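Local coordinates for putative nucleoprotein (Infectious salmon anemia virus, PDB 4EWC), which coats the negative-strand viral RNA genome, shielding it from nucleases and forming the ribonucleoprotein that serves as template for transcription and replication, at the interface of chains A and B. Residues are numbered along the deposited sequence; one frame, centred on the assembly and turned at random. Chains: chain A/B, Putative nucleoprotein.

Contact 1: the interface of chains A and B. Residues chain A 380-381, 560, 564; chain B 526, 528, 533.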
loop_
_atom_site.group_PDB
_atom_site.type_symbol
_atom_site.label_atom_id
_atom_site.label_comp_id
_atom_site.label_asym_id
_atom_site.label_seq_id
_atom_site.Cartn_x
_atom_site.Cartn_y
_atom_site.Cartn_z
ATOM N N LEU A 380 13.632 14.296 6.676
ATOM C CA LEU A 380 12.529 13.482 6.190
ATOM C C LEU A 380 12.786 12.973 4.776
ATOM O O LEU A 380 12.350 11.890 4.419
ATOM C CB LEU A 380 11.228 14.280 6.172
ATOM C CG LEU A 380 10.732 14.932 7.449
ATOM C CD1 LEU A 380 9.365 15.498 7.142
ATOM C CD2 LEU A 380 10.686 13.953 8.626
ATOM N N ILE A 381 13.456 13.782 3.969
ATOM C CA ILE A 381 13.868 13.357 2.642
ATOM C C ILE A 381 15.067 12.372 2.661
ATOM O O ILE A 381 15.057 11.345 1.974
ATOM C CB ILE A 381 14.241 14.573 1.771
ATOM C CG1 ILE A 381 13.035 15.501 1.592
ATOM C CG2 ILE A 381 14.794 14.127 0.404
ATOM C CD1 ILE A 381 13.430 16.911 1.143
ATOM N N ALA A 560 14.065 17.038 -4.308
ATOM C CA ALA A 560 12.920 16.316 -3.784
ATOM C C ALA A 560 11.993 15.897 -4.910
ATOM O O ALA A 560 11.652 14.715 -5.042
ATOM C CB ALA A 560 12.171 17.190 -2.804
ATOM N N SER A 564 11.057 12.158 -6.142
ATOM C CA SER A 564 9.736 11.579 -5.863
ATOM C C SER A 564 8.990 11.123 -7.131
ATOM O O SER A 564 7.938 10.479 -7.044
ATOM C CB SER A 564 8.860 12.542 -5.041
ATOM O OG SER A 564 8.565 13.725 -5.764
ATOM N N ALA B 526 14.368 7.124 2.546
ATOM C CA ALA B 526 13.036 7.570 2.905
ATOM C C ALA B 526 12.137 7.751 1.692
ATOM O O ALA B 526 12.593 8.169 0.632
ATOM C CB ALA B 526 13.094 8.836 3.727
ATOM N N PHE B 528 8.608 9.786 0.755
ATOM C CA PHE B 528 7.935 10.926 1.355
ATOM C C PHE B 528 6.871 11.533 0.430
ATOM O O PHE B 528 6.900 11.312 -0.780
ATOM C CB PHE B 528 8.997 11.963 1.728
ATOM C CG PHE B 528 9.854 12.367 0.583
ATOM C CD1 PHE B 528 9.477 13.414 -0.250
ATOM C CD2 PHE B 528 11.040 11.695 0.320
ATOM C CE1 PHE B 528 10.273 13.779 -1.322
ATOM C CE2 PHE B 528 11.835 12.060 -0.745
ATOM C CZ PHE B 528 11.449 13.098 -1.564
ATOM N N ILE B 533 6.111 18.051 1.459
ATOM C CA ILE B 533 7.486 18.477 1.592
ATOM C C ILE B 533 7.680 19.842 0.934
ATOM O O ILE B 533 8.509 20.648 1.367
ATOM C CB ILE B 533 8.447 17.427 0.961
ATOM C CG1 ILE B 533 8.414 16.108 1.758
ATOM C CG2 ILE B 533 9.857 17.977 0.848
ATOM C CD1 ILE B 533 9.086 16.165 3.117
#
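A:Ile381 meets B:Phe528 and B:Ile533 together, its branched side chain wedged between the phenyl ring of one and the CG2 methyl of the other. Its CG1 lies 4.2 Å above the plane of the B:Phe528 ring, over the ring centre. The CG2 branch reaches the rim of the same ring, with A:Ile381 CG2 3.8 Å from B:Phe528 CE2. At the far end of the longer branch, A:Ile381 CD1 packs at 3.7 Å on B:Ile533 CG2. With chi1 at -61°, CG1 stands opposite the carbonyl carbon and CG2 opposite the backbone nitrogen, which lets the two branches serve both partners.

B:Ile533 continues the apolar seam to the preceding residue, its CD1 lying 4.1 Å from A:Leu380 CD1. The end of the phenyl ring points into a second chain A helix: B:Phe528 CZ is 3.8 Å from the backbone carbonyl oxygen A:Ala560 O, and CE1 faces CB of A:Ser564 one turn further on. B:Ala526, two residues back along the strand, sets its methyl beside the carbonyl oxygens of A:Leu380 and A:Ile381.

Outward from these contacts, helix 369-381 of chain A places A:Leu380 and A:Ile381 at its very end, while helix 550-564 supplies the other wall. On chain B, the short strand 526-528 presents B:Phe528, and helix 530-536 follows at once to bring in B:Ile533. The patch is thus an apolar groove between two helices of one subunit, filled by a strand-helix segment of the other, probably part of the tail loop that orthomyxovirus nucleoproteins insert into a neighbour. Its reciprocal exchange helps hold this two-fold dimer together.

Contact 2: the interface of chains A and B. Residues chain A 277, 279, 289, 292-293, 454, 589; chain B 514-515.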
loop_
_atom_site.group_PDB
_atom_site.type_symbol
_atom_site.label_atom_id
_atom_site.label_comp_id
_atom_site.label_asym_id
_atom_site.label_seq_id
_atom_site.Cartn_x
_atom_site.Cartn_y
_atom_site.Cartn_z
ATOM N N PRO A 277 4.108 7.357 19.467
ATOM C CA PRO A 277 5.199 7.728 18.558
ATOM C C PRO A 277 6.085 8.834 19.095
ATOM O O PRO A 277 7.280 8.858 18.789
ATOM C CB PRO A 277 4.467 8.260 17.323
ATOM C CG PRO A 277 3.162 7.683 17.376
ATOM C CD PRO A 277 2.808 7.382 18.783
ATOM N N VAL A 279 4.553 12.238 19.236
ATOM C CA VAL A 279 3.955 13.473 18.699
ATOM C C VAL A 279 3.877 14.572 19.751
ATOM O O VAL A 279 4.267 15.710 19.512
ATOM C CB VAL A 279 2.497 13.285 18.230
ATOM C CG1 VAL A 279 2.017 14.566 17.545
ATOM C CG2 VAL A 279 2.366 12.126 17.293
ATOM N N ALA A 289 4.676 18.331 14.281
ATOM C CA ALA A 289 4.390 16.913 14.487
ATOM C C ALA A 289 4.951 15.972 13.402
ATOM O O ALA A 289 5.227 14.821 13.679
ATOM C CB ALA A 289 2.875 16.706 14.637
ATOM N N THR A 292 8.065 13.780 13.908
ATOM C CA THR A 292 8.021 12.706 14.904
ATOM C C THR A 292 8.807 11.508 14.399
ATOM O O THR A 292 9.480 10.837 15.170
ATOM C CB THR A 292 6.586 12.294 15.238
ATOM O OG1 THR A 292 5.860 13.448 15.686
ATOM C CG2 THR A 292 6.563 11.223 16.347
ATOM N N THR A 293 8.759 11.276 13.090
ATOM C CA THR A 293 9.498 10.170 12.488
ATOM C C THR A 293 11.007 10.254 12.732
ATOM O O THR A 293 11.718 9.271 12.580
ATOM C CB THR A 293 9.193 10.003 10.974
ATOM O OG1 THR A 293 9.731 11.104 10.233
ATOM C CG2 THR A 293 7.676 9.906 10.736
ATOM N N PHE A 454 8.523 3.707 12.408
ATOM C CA PHE A 454 8.339 4.638 11.306
ATOM C C PHE A 454 8.622 4.028 9.960
ATOM O O PHE A 454 8.803 4.740 8.967
ATOM C CB PHE A 454 9.164 5.907 11.549
ATOM C CG PHE A 454 8.901 6.513 12.887
ATOM C CD1 PHE A 454 7.629 6.969 13.203
ATOM C CD2 PHE A 454 9.881 6.556 13.858
ATOM C CE1 PHE A 454 7.359 7.487 14.435
ATOM C CE2 PHE A 454 9.601 7.081 15.111
ATOM C CZ PHE A 454 8.339 7.548 15.392
ATOM N N PHE A 589 0.329 5.187 11.247
ATOM C CA PHE A 589 -0.011 6.625 11.501
ATOM C C PHE A 589 -0.453 7.444 10.305
ATOM O O PHE A 589 -0.532 8.656 10.403
ATOM C CB PHE A 589 1.112 7.409 12.189
ATOM C CG PHE A 589 1.878 6.609 13.178
ATOM C CD1 PHE A 589 1.283 6.202 14.362
ATOM C CD2 PHE A 589 3.195 6.249 12.926
ATOM C CE1 PHE A 589 1.975 5.447 15.277
ATOM C CE2 PHE A 589 3.909 5.500 13.842
ATOM C CZ PHE A 589 3.297 5.100 15.023
ATOM N N TRP B 514 -0.101 13.664 10.534
ATOM C CA TRP B 514 1.198 14.305 10.591
ATOM C C TRP B 514 2.300 13.515 9.862
ATOM O O TRP B 514 3.324 14.097 9.507
ATOM C CB TRP B 514 1.614 14.540 12.042
ATOM C CG TRP B 514 1.530 13.289 12.862
ATOM C CD1 TRP B 514 0.507 12.922 13.681
ATOM C CD2 TRP B 514 2.483 12.202 12.921
ATOM N NE1 TRP B 514 0.764 11.705 14.249
ATOM C CE2 TRP B 514 1.984 11.243 13.796
ATOM C CE3 TRP B 514 3.737 11.985 12.313
ATOM C CZ2 TRP B 514 2.652 10.060 14.091
ATOM C CZ3 TRP B 514 4.411 10.809 12.600
ATOM C CH2 TRP B 514 3.870 9.861 13.478
ATOM N N GLN B 515 2.108 12.207 9.659
ATOM C CA GLN B 515 3.150 11.360 9.067
ATOM C C GLN B 515 3.285 11.557 7.557
ATOM O O GLN B 515 2.431 11.143 6.778
ATOM C CB GLN B 515 2.980 9.857 9.439
ATOM C CG GLN B 515 3.755 8.871 8.524
ATOM C CD GLN B 515 4.166 7.528 9.182
ATOM O OE1 GLN B 515 4.694 7.482 10.278
ATOM N NE2 GLN B 515 3.956 6.452 8.478
#
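B:Trp514 plunges its indole into chain A, burying 115 Å² of its surface, and the other residues of the patch are arranged round its two faces and its rim. Over one face lies A:Val279, whose CG2 is 3.5 Å from B:Trp514 NE1. On the same side A:Ala289 rests its methyl against the root of the side chain, with CB 3.6 Å from B:Trp514 CB, and A:Thr292 CB sits 3.7 Å from B:Trp514 CZ3, almost straight above it. The A:Thr292 hydroxyl OG1 also lies above this face, toward the rim, and donates to A:Ala289 O at 2.5 Å, which probably steadies this wall. A:Thr293 closes the rim, its CG2 methyl in the plane of the indole beside CZ3.

A:Phe589, next in buried area, approaches from the opposite side. Its CB sits under the CZ2 corner, 3.6 Å from B:Trp514 CZ2, and its ring, from CG to CD2, runs off obliquely beyond the CZ2-CH2 edge. B:Gln515 shares this side, its CB placed 3.5 Å from the indole plane. From there its chain extends with CG opposite the backbone nitrogen (chi1 162°) to bring the amide oxygen OE1 to the edge of the A:Phe589 ring, in the ring plane and 3.3 Å from A:Phe589 CD2. Ring and amide planes stand 81° apart. A:Phe454 borders the site, its CD1 near B:Gln515 OE1 while a face of its ring supports A:Thr293 at CA.

The pocket is assembled from helix 279-284 and the short helical turn 289-295 on one side and the C-terminal stretch bearing A:Phe589 on the other; the tryptophan enters from a chain B loop just before strand 517-519.

The C-alpha centres of contact 1 and contact 2 are about 14 Å apart, and they have no residue in common. On chain B both belong to one stretch of sequence, from the loop ahead of strand 517-519 to helix 530-536, probably the tail loop, which reaches across and lies against the partner. On chain A they draw on distant parts of the chain, so the inserted segment bridges several elements of its neighbour. With the two-fold axis each contact occurs twice, and this reciprocal exchange forms the dimer. Tail loops could likewise link subunits along the RNA, although the crystal dimer alone does not show this.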